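Local structure of MxaA (4W4T) at residues V30-D35 / Y218-W223. The protein carries the terminal reductase domain of the myxalamid PKS-NRPS pathway, a short-chain-dehydrogenase-like Rossmann unit that binds NADPH and probably releases the chain as an alcohol. Numbering follows the deposited sequence.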
ATOM      1  N   VAL A  30      -3.024  -6.533  24.480  1.00 30.33           N
ATOM      2  CA  VAL A  30      -2.773  -7.701  25.321  1.00 26.67           C
ATOM      3  C   VAL A  30      -1.472  -8.379  24.919  1.00 27.29           C
ATOM      4  O   VAL A  30      -0.627  -8.668  25.770  1.00 25.36           O
ATOM      5  CB  VAL A  30      -3.929  -8.709  25.254  1.00 31.18           C
ATOM      6  CG1 VAL A  30      -3.552 -10.014  25.961  1.00 29.97           C
ATOM      7  CG2 VAL A  30      -5.164  -8.109  25.895  1.00 33.05           C
ATOM      8  N   GLU A  31      -1.308  -8.616  23.621  1.00 24.85           N
ATOM      9  CA  GLU A  31      -0.075  -9.181  23.085  1.00 25.59           C
ATOM     10  C   GLU A  31       1.148  -8.314  23.399  1.00 21.81           C
ATOM     11  O   GLU A  31       2.208  -8.838  23.726  1.00 20.22           O
ATOM     12  CB  GLU A  31      -0.184  -9.372  21.578  1.00 24.72           C
ATOM     13  CG  GLU A  31      -1.351 -10.246  21.139  1.00 37.15           C
ATOM     14  CD  GLU A  31      -1.675 -10.071  19.665  1.00 46.31           C
ATOM     15  OE1 GLU A  31      -0.919  -9.351  18.976  1.00 56.49           O
ATOM     16  OE2 GLU A  31      -2.680 -10.647  19.193  1.00 54.89           O
HETATM   17  N   MSE A  32       1.002  -7.000  23.261  1.00 21.23           N
HETATM   18  CA  MSE A  32       2.100  -6.072  23.546  1.00 19.09           C
HETATM   19  C   MSE A  32       2.564  -6.199  24.983  1.00 21.24           C
HETATM   20  O   MSE A  32       3.766  -6.289  25.264  1.00 20.24           O
HETATM   21  CB  MSE A  32       1.671  -4.630  23.261  1.00 20.34           C
HETATM   22  CG  MSE A  32       1.460  -4.353  21.789  1.00 19.16           C
HETATM   23 SE   MSE A  32       0.574  -2.617  21.511  1.00 27.02          SE
HETATM   24  CE  MSE A  32       2.003  -1.434  22.166  1.00 17.04           C
ATOM     25  N   GLU A  33       1.605  -6.205  25.899  1.00 20.70           N
ATOM     26  CA  GLU A  33       1.916  -6.382  27.312  1.00 24.09           C
ATOM     27  C   GLU A  33       2.587  -7.726  27.582  1.00 21.50           C
ATOM     28  O   GLU A  33       3.532  -7.811  28.369  1.00 23.68           O
ATOM     29  CB  GLU A  33       0.645  -6.251  28.160  1.00 25.42           C
ATOM     30  CG  GLU A  33       0.125  -4.834  28.271  1.00 26.95           C
ATOM     31  CD  GLU A  33       0.990  -3.953  29.163  1.00 32.84           C
ATOM     32  OE1 GLU A  33       2.034  -4.425  29.655  1.00 34.96           O
ATOM     33  OE2 GLU A  33       0.625  -2.777  29.378  1.00 40.12           O
ATOM     34  N   ALA A  34       2.087  -8.775  26.945  1.00 21.46           N
ATOM     35  CA  ALA A  34       2.691 -10.094  27.075  1.00 22.57           C
ATOM     36  C   ALA A  34       4.127 -10.067  26.560  1.00 21.61           C
ATOM     37  O   ALA A  34       5.033 -10.590  27.209  1.00 22.50           O
ATOM     38  CB  ALA A  34       1.877 -11.138  26.322  1.00 22.42           C
ATOM     39  N   ASP A  35       4.326  -9.456  25.395  1.00 19.00           N
ATOM     40  CA  ASP A  35       5.646  -9.413  24.751  1.00 19.46           C
ATOM     41  C   ASP A  35       6.652  -8.521  25.502  1.00 18.49           C
ATOM     42  O   ASP A  35       7.876  -8.681  25.352  1.00 17.24           O
ATOM     43  CB  ASP A  35       5.500  -8.942  23.295  1.00 17.96           C
ATOM     44  CG  ASP A  35       4.899 -10.019  22.385  1.00 20.80           C
ATOM     45  OD1 ASP A  35       4.962 -11.213  22.753  1.00 22.07           O
ATOM     46  OD2 ASP A  35       4.369  -9.686  21.300  1.00 21.15           O
ATOM     47  N   TYR A 218       4.447   0.128  13.918  1.00 15.28           N
ATOM     48  CA  TYR A 218       5.827   0.508  14.197  1.00 14.10           C
ATOM     49  C   TYR A 218       5.953   1.024  15.627  1.00 14.23           C
ATOM     50  O   TYR A 218       6.791   0.538  16.399  1.00 15.30           O
ATOM     51  CB  TYR A 218       6.324   1.565  13.202  1.00 19.12           C
ATOM     52  CG  TYR A 218       7.697   2.107  13.555  1.00 18.00           C
ATOM     53  CD1 TYR A 218       8.820   1.291  13.472  1.00 16.76           C
ATOM     54  CD2 TYR A 218       7.866   3.417  13.976  1.00 18.97           C
ATOM     55  CE1 TYR A 218      10.072   1.770  13.806  1.00 17.54           C
ATOM     56  CE2 TYR A 218       9.120   3.915  14.309  1.00 18.61           C
ATOM     57  CZ  TYR A 218      10.216   3.084  14.217  1.00 18.98           C
ATOM     58  OH  TYR A 218      11.461   3.546  14.536  1.00 19.83           O
ATOM     59  N   ALA A 219       5.110   1.995  15.981  1.00 14.36           N
ATOM     60  CA  ALA A 219       5.127   2.575  17.327  1.00 14.48           C
ATOM     61  C   ALA A 219       4.881   1.501  18.378  1.00 13.21           C
ATOM     62  O   ALA A 219       5.542   1.453  19.418  1.00 12.62           O
ATOM     63  CB  ALA A 219       4.094   3.681  17.446  1.00 13.67           C
ATOM     64  N   GLN A 220       3.917   0.632  18.103  1.00 13.26           N
ATOM     65  CA  GLN A 220       3.602  -0.438  19.032  1.00 12.62           C
ATOM     66  C   GLN A 220       4.797  -1.359  19.264  1.00 13.38           C
ATOM     67  O   GLN A 220       5.108  -1.703  20.402  1.00 14.23           O
ATOM     68  CB  GLN A 220       2.409  -1.233  18.513  1.00 14.89           C
ATOM     69  CG  GLN A 220       1.131  -0.433  18.609  1.00 17.08           C
ATOM     70  CD  GLN A 220      -0.005  -1.075  17.863  1.00 18.46           C
ATOM     71  OE1 GLN A 220       0.207  -1.840  16.913  1.00 15.58           O
ATOM     72  NE2 GLN A 220      -1.221  -0.776  18.292  1.00 19.19           N
ATOM     73  N   SER A 221       5.489  -1.732  18.194  1.00 12.17           N
ATOM     74  CA  SER A 221       6.610  -2.673  18.344  1.00 12.87           C
ATOM     75  C   SER A 221       7.801  -2.021  19.065  1.00 12.52           C
ATOM     76  O   SER A 221       8.511  -2.674  19.831  1.00 12.39           O
ATOM     77  CB  SER A 221       7.050  -3.220  16.983  1.00 14.05           C
ATOM     78  OG  SER A 221       7.663  -2.233  16.172  1.00 14.07           O
ATOM     79  N   LYS A 222       7.996  -0.726  18.850  1.00 11.89           N
ATOM     80  CA  LYS A 222       9.114  -0.029  19.485  1.00 13.24           C
ATOM     81  C   LYS A 222       8.803   0.236  20.963  1.00 13.44           C
ATOM     82  O   LYS A 222       9.696   0.242  21.801  1.00 12.49           O
ATOM     83  CB  LYS A 222       9.433   1.277  18.745  1.00 12.04           C
ATOM     84  CG  LYS A 222      10.000   1.072  17.332  1.00 13.23           C
ATOM     85  CD  LYS A 222      11.369   0.365  17.319  1.00 15.50           C
ATOM     86  CE  LYS A 222      12.505   1.306  17.762  1.00 15.15           C
ATOM     87  NZ  LYS A 222      13.864   0.720  17.497  1.00 13.48           N
ATOM     88  N   TRP A 223       7.529   0.439  21.281  1.00 11.44           N
ATOM     89  CA  TRP A 223       7.122   0.567  22.676  1.00 12.98           C
ATOM     90  C   TRP A 223       7.478  -0.721  23.435  1.00 13.78           C
ATOM     91  O   TRP A 223       8.083  -0.691  24.507  1.00 14.35           O
ATOM     92  CB  TRP A 223       5.625   0.847  22.763  1.00 14.08           C
ATOM     93  CG  TRP A 223       5.078   0.993  24.144  1.00 16.05           C
ATOM     94  CD1 TRP A 223       4.904   2.155  24.843  1.00 19.34           C
ATOM     95  CD2 TRP A 223       4.593  -0.061  24.989  1.00 18.40           C
ATOM     96  NE1 TRP A 223       4.351   1.887  26.080  1.00 18.86           N
ATOM     97  CE2 TRP A 223       4.146   0.536  26.188  1.00 21.01           C
ATOM     98  CE3 TRP A 223       4.493  -1.450  24.846  1.00 17.96           C
ATOM     99  CZ2 TRP A 223       3.614  -0.212  27.242  1.00 26.19           C
ATOM    100  CZ3 TRP A 223       3.955  -2.192  25.889  1.00 19.22           C
ATOM    101  CH2 TRP A 223       3.529  -1.570  27.075  1.00 21.20           C
TER
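The indole of W223 meets helix 28-35 along its six-membered ring, where selenomethionine M32 and E33 both approach obliquely. The methyl CE of M32 comes to 3.7 Å from W223 CE3, an apolar contact, while the carboxylate of E33 reaches the far corner of the ring, OE2 lying 3.9 Å from CH2. The carboxylate and ring planes stand 83° apart, so E33 does not stack on the indole; its chain gets there by bending at chi2. W223 NE1 turns to another partner, donating a hydrogen bond to the carbonyl of E209, which helps fix the ring. The other flat group, the Y218 ring, has K222 CG 3.6 Å above one face, near the rim, and F155 meets it edge-to-face.

M32 also crosses Q220 at about a right angle: SE is 3.7 Å from Q220 CG, and the bend at chi3 (66°) brings CE to 3.6 Å from Q220 O. With W223 replaced by an alanine, M32 CE would probably lose its aromatic neighbour and E209 O its indole donor, leaving a gap between the helices.

The axes of segments 30-35 and 218-223 come within 10.2 Å, their N-to-C directions 28° apart, with 233 Å² buried in total. Helix 28-35 thus packs by a few long side chains on helix 217-234, whose Y218 and K222, spaced as in the Tyr-x-x-x-Lys motif of short-chain dehydrogenases, bind NADPH but take no part in this contact. Y159 of helix 159-177 touches both M32 and Q220, and D35 pairs with R163, joining the N-terminal helix to both helices beside the parallel Rossmann sheet.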